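Local coordinates for amino acid ABC transporter, binding protein (Thermus thermophilus, PDB 3VV5), which binds L-thialysine, (S)-2-aminoethyl-L-cysteine, as the solute-binding component of an amino acid ABC transporter, at residues A[144-149]-A[165-170]; A[125-130]-A[184-189]. One frame throughout, in Å; residues are numbered along the deposited sequence.

In the fold
Both contacts lie in one mixed beta sheet. Strands 143-147 and 185-189 are neighbours in it, so the strand order 164-168, 143-147, 185-189, 120-129 runs through the two contacts. Gly145 joins them: its N lies 2.8 Å from Thr185 O, a probable hydrogen bond. Contact 1 pairs parallel strands. It is only partly buried, has exposed residues on 165-170, and ends at the L-thialysine pocket with Gln147. Contact 2 is antiparallel and buried, and its side-chain packing is mostly apolar. It too reaches toward the ligand, with the Asp189 side chain about 5 Å away. Its cross-strand polar side-chain contacts, Ser128 with Thr185 and Arg129 near Asp184, lie at the far end.

Contact 1 of 2, residues A[144-149]-A[165-170]; sequences VGVQVG and VRTYQR
Val165 meets the neighbouring strand with its CG1, which lies 3.6 Å from Val146 CG2. The two side chains cross obliquely on the sheet face covered by helix 151-158. Arg166 takes part through its backbone. Its N donates to Val144 O, and its O accepts from Val146 N at 3.0 Å in a nearly straight bond. The end of its side chain turns from the strand, and NE forms a salt bridge with Glu164. These bonds belong to a beta-alpha-beta unit: strand 143-147, helix 151-158 and strand 164-168, with the two strands parallel and adjacent. Thr167 CA approaches Val146 O at 3.2 Å as a CA-H...O contact. Tyr168 N donates to the same oxygen at 2.8 Å, in a bent bond. Val146 O also sits at the edge of the Tyr168 ring, in its plane, 3.6 Å from CD1. The ring reaches back along the strand, and CE1 lies 3.8 Å from Gly145 CA. Gly145, with no side chain, lets the ring lie this close to the strand. Tyr168 OH is held by Asp177. Tyr168 O accepts a bond from Val148 N, and Val148 CG1 packs 3.5 Å from that oxygen. Past the strand, Gln169 O receives Gln147 NE2 at 2.9 Å. The donor is tilted from the carbonyl plane, and the oxygen lies somewhat out of the Gln147 amide plane. Gln147 reaches it with CG anti to the backbone N (chi1 -169°) and an extended chain. NE2 also bonds Glu43, so two acceptors fix the rotation of an amide that lines the L-thialysine pocket. Water 1 donates to both Gln169 O and Val148 O.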
# COMPACT_ATOMS: atom_id res chain seq x y z
N VAL A 144 -1.03 7.03 -19.74
CA VAL A 144 -1.00 6.98 -18.29
C VAL A 144 -0.25 5.74 -17.78
O VAL A 144 -0.46 4.63 -18.28
CB VAL A 144 -2.46 7.09 -17.70
CG1 VAL A 144 -2.49 6.96 -16.18
CG2 VAL A 144 -3.09 8.41 -18.10
N GLY A 145 0.65 5.94 -16.81
CA GLY A 145 1.41 4.84 -16.19
C GLY A 145 0.87 4.47 -14.81
O GLY A 145 0.69 5.35 -13.96
N VAL A 146 0.62 3.17 -14.60
CA VAL A 146 0.17 2.61 -13.29
C VAL A 146 0.83 1.27 -12.96
O VAL A 146 1.17 0.48 -13.86
CB VAL A 146 -1.35 2.35 -13.28
CG1 VAL A 146 -2.11 3.64 -13.28
CG2 VAL A 146 -1.74 1.51 -14.48
N GLN A 147 0.97 0.99 -11.67
CA GLN A 147 1.37 -0.33 -11.22
C GLN A 147 0.28 -1.37 -11.50
O GLN A 147 -0.90 -1.10 -11.27
CB GLN A 147 1.69 -0.32 -9.72
CG GLN A 147 2.34 -1.61 -9.30
CD GLN A 147 2.74 -1.67 -7.85
OE1 GLN A 147 2.37 -0.81 -7.04
NE2 GLN A 147 3.49 -2.72 -7.51
N VAL A 148 0.69 -2.56 -11.96
CA VAL A 148 -0.26 -3.64 -12.23
C VAL A 148 -0.95 -4.11 -10.94
O VAL A 148 -0.36 -4.10 -9.85
CB VAL A 148 0.42 -4.87 -12.94
CG1 VAL A 148 1.47 -5.53 -12.03
CG2 VAL A 148 -0.64 -5.88 -13.42
N GLY A 149 -2.22 -4.47 -11.09
CA GLY A 149 -2.98 -5.08 -10.01
C GLY A 149 -3.41 -4.09 -8.95
O GLY A 149 -3.81 -4.48 -7.87
N VAL A 165 -2.90 2.85 -21.34
CA VAL A 165 -2.57 2.61 -19.93
C VAL A 165 -1.40 1.64 -19.87
O VAL A 165 -1.56 0.43 -20.06
CB VAL A 165 -3.79 2.07 -19.13
CG1 VAL A 165 -3.44 1.95 -17.64
CG2 VAL A 165 -5.02 2.94 -19.33
N ARG A 166 -0.21 2.19 -19.62
CA ARG A 166 1.01 1.40 -19.48
C ARG A 166 1.07 0.83 -18.07
O ARG A 166 0.90 1.57 -17.09
CB ARG A 166 2.24 2.28 -19.68
CG ARG A 166 2.38 2.91 -21.06
CD ARG A 166 3.48 2.22 -21.87
NE ARG A 166 3.54 2.78 -23.23
CZ ARG A 166 4.30 3.82 -23.59
NH1 ARG A 166 5.09 4.42 -22.71
NH2 ARG A 166 4.27 4.24 -24.84
N THR A 167 1.34 -0.47 -17.96
CA THR A 167 1.35 -1.13 -16.66
C THR A 167 2.78 -1.47 -16.22
O THR A 167 3.63 -1.82 -17.05
CB THR A 167 0.45 -2.39 -16.65
OG1 THR A 167 0.86 -3.27 -17.70
CG2 THR A 167 -1.02 -2.01 -16.86
N TYR A 168 3.05 -1.36 -14.92
CA TYR A 168 4.41 -1.56 -14.39
C TYR A 168 4.37 -2.57 -13.26
O TYR A 168 3.39 -2.62 -12.51
CB TYR A 168 5.01 -0.22 -13.92
CG TYR A 168 5.20 0.78 -15.05
CD1 TYR A 168 4.12 1.52 -15.55
CD2 TYR A 168 6.44 0.96 -15.65
CE1 TYR A 168 4.28 2.41 -16.61
CE2 TYR A 168 6.62 1.85 -16.71
CZ TYR A 168 5.53 2.57 -17.18
OH TYR A 168 5.72 3.44 -18.23
N GLN A 169 5.42 -3.37 -13.13
CA GLN A 169 5.51 -4.31 -12.02
C GLN A 169 5.65 -3.56 -10.70
O GLN A 169 5.05 -3.93 -9.70
CB GLN A 169 6.68 -5.27 -12.19
CG GLN A 169 6.73 -6.33 -11.08
CD GLN A 169 7.46 -7.59 -11.48
OE1 GLN A 169 8.34 -7.57 -12.35
NE2 GLN A 169 7.12 -8.71 -10.84
N ARG A 170 6.46 -2.51 -10.71
CA ARG A 170 6.73 -1.73 -9.52
C ARG A 170 6.41 -0.27 -9.77
O ARG A 170 6.78 0.32 -10.79
CB ARG A 170 8.18 -1.91 -9.04
CG ARG A 170 8.50 -3.35 -8.55
CD ARG A 170 9.99 -3.56 -8.27
NE ARG A 170 10.78 -3.64 -9.50
CZ ARG A 170 10.93 -4.73 -10.24
NH1 ARG A 170 11.65 -4.68 -11.35
NH2 ARG A 170 10.36 -5.88 -9.87
O HOH W 1 2.26 -5.29 -8.89

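Contact 2 of 2, residues A[125-130]-A[184-189]; sequences VIVSRK and DTWITD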
# COMPACT_ATOMS: atom_id res chain seq x y z
N VAL A 125 -3.89 9.83 -6.81
CA VAL A 125 -3.68 11.16 -7.37
C VAL A 125 -3.03 11.13 -8.76
O VAL A 125 -2.24 10.24 -9.09
CB VAL A 125 -2.82 12.12 -6.44
CG1 VAL A 125 -3.61 12.56 -5.21
CG2 VAL A 125 -1.49 11.47 -6.03
N ILE A 126 -3.38 12.13 -9.56
CA ILE A 126 -2.76 12.33 -10.84
C ILE A 126 -1.47 13.06 -10.58
O ILE A 126 -1.46 14.07 -9.88
CB ILE A 126 -3.67 13.18 -11.77
CG1 ILE A 126 -4.78 12.30 -12.33
CG2 ILE A 126 -2.86 13.87 -12.89
CD1 ILE A 126 -5.87 13.05 -13.07
N VAL A 127 -0.36 12.54 -11.09
CA VAL A 127 0.87 13.32 -11.09
C VAL A 127 1.50 13.39 -12.47
O VAL A 127 1.62 12.38 -13.18
CB VAL A 127 1.85 13.02 -9.86
CG1 VAL A 127 1.45 11.77 -9.04
CG2 VAL A 127 3.31 13.10 -10.21
N SER A 128 1.85 14.61 -12.87
CA SER A 128 2.40 14.83 -14.20
C SER A 128 3.64 15.70 -14.10
O SER A 128 4.03 16.12 -13.02
CB SER A 128 1.36 15.53 -15.11
OG SER A 128 0.12 14.83 -15.12
N ARG A 129 4.25 15.96 -15.25
CA ARG A 129 5.30 16.96 -15.29
C ARG A 129 4.59 18.31 -15.19
O ARG A 129 3.39 18.39 -15.47
CB ARG A 129 6.17 16.83 -16.56
CG ARG A 129 6.94 15.49 -16.63
CD ARG A 129 7.82 15.36 -17.89
NE ARG A 129 7.02 15.33 -19.12
CZ ARG A 129 6.30 14.29 -19.54
NH1 ARG A 129 6.26 13.16 -18.84
NH2 ARG A 129 5.62 14.37 -20.67
N LYS A 130 5.29 19.36 -14.77
CA LYS A 130 4.68 20.69 -14.74
C LYS A 130 4.14 21.07 -16.12
O LYS A 130 4.80 20.85 -17.13
CB LYS A 130 5.66 21.70 -14.17
CG LYS A 130 5.47 21.88 -12.68
CD LYS A 130 6.72 22.32 -11.98
CE LYS A 130 6.39 22.78 -10.58
NZ LYS A 130 5.68 21.74 -9.79
N ASP A 184 2.66 10.45 -19.87
CA ASP A 184 2.21 11.81 -19.55
C ASP A 184 1.86 11.98 -18.08
O ASP A 184 1.95 13.09 -17.54
CB ASP A 184 0.97 12.15 -20.37
CG ASP A 184 1.27 12.34 -21.84
OD1 ASP A 184 1.99 13.31 -22.18
OD2 ASP A 184 0.77 11.54 -22.66
N THR A 185 1.44 10.89 -17.45
CA THR A 185 0.81 10.95 -16.14
C THR A 185 1.04 9.65 -15.38
O THR A 185 1.00 8.58 -15.97
CB THR A 185 -0.70 11.25 -16.28
OG1 THR A 185 -0.87 12.63 -16.65
CG2 THR A 185 -1.47 10.99 -14.96
N TRP A 186 1.30 9.75 -14.08
CA TRP A 186 1.45 8.61 -13.18
C TRP A 186 0.32 8.70 -12.16
O TRP A 186 0.11 9.77 -11.57
CB TRP A 186 2.82 8.75 -12.50
CG TRP A 186 3.16 7.81 -11.38
CD1 TRP A 186 2.84 6.48 -11.26
CD2 TRP A 186 3.94 8.14 -10.22
NE1 TRP A 186 3.40 5.96 -10.09
CE2 TRP A 186 4.07 6.96 -9.44
CE3 TRP A 186 4.56 9.32 -9.78
CZ2 TRP A 186 4.79 6.94 -8.23
CZ3 TRP A 186 5.25 9.30 -8.57
CH2 TRP A 186 5.37 8.12 -7.82
N ILE A 187 -0.46 7.62 -12.00
CA ILE A 187 -1.51 7.63 -11.00
C ILE A 187 -1.03 6.77 -9.85
O ILE A 187 -0.71 5.59 -10.04
CB ILE A 187 -2.89 7.15 -11.52
CG1 ILE A 187 -3.42 8.10 -12.60
CG2 ILE A 187 -3.90 7.10 -10.36
CD1 ILE A 187 -4.82 7.73 -13.11
N THR A 188 -0.97 7.37 -8.66
CA THR A 188 -0.40 6.66 -7.52
C THR A 188 -1.00 7.21 -6.24
O THR A 188 -1.88 8.06 -6.28
CB THR A 188 1.16 6.81 -7.50
OG1 THR A 188 1.74 5.92 -6.54
CG2 THR A 188 1.57 8.23 -7.20
N ASP A 189 -0.47 6.74 -5.11
CA ASP A 189 -0.91 7.16 -3.79
C ASP A 189 -0.44 8.57 -3.46
O ASP A 189 0.72 8.92 -3.73
CB ASP A 189 -0.37 6.17 -2.76
CG ASP A 189 -0.72 6.55 -1.36
OD1 ASP A 189 -1.76 6.05 -0.83
OD2 ASP A 189 0.06 7.33 -0.78
O HOH W 2 3.48 15.25 -17.96
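Val127 and Trp186 form the tight part, an antiparallel hydrogen-bonded pair. Trp186 N donates to Val127 O at 2.8 Å, almost straight, and Val127 N donates to Trp186 O. Their side chains lie side by side, with Val127 CG2 4.0 Å from Trp186 CE3. Thr188 CG2 sits over one face of the indole, and helix 171-180 packs against the same tryptophan. Val125 and Thr188 make the next hydrogen-bonded pair. On the sheet face that carries Ile126 and Thr185, their CG2 atoms meet at 3.8 Å. The end at Arg129 and Asp184 is looser and more exposed. Water 2 bridges Arg129 N and Asp184 O and lies over one face of the guanidinium. Arg129 NH2 and Asp184 OD1 are 4.1 Å apart, beyond a salt bridge; Arg129 NH1 bonds Ile183 O and Leu178 O, and Asp184 OD2 accepts from Val143 N. In between, Thr185 OG1 lies 2.9 Å from Ser128 OG, which bonds Pro133 O. A valine in place of Thr185 would probably leave Ser128 OG freer to turn, with Pro133 O still its partner. Backbone bonds and apolar packing thus hold the buried part; the charged end relies mainly on water and backbone partners.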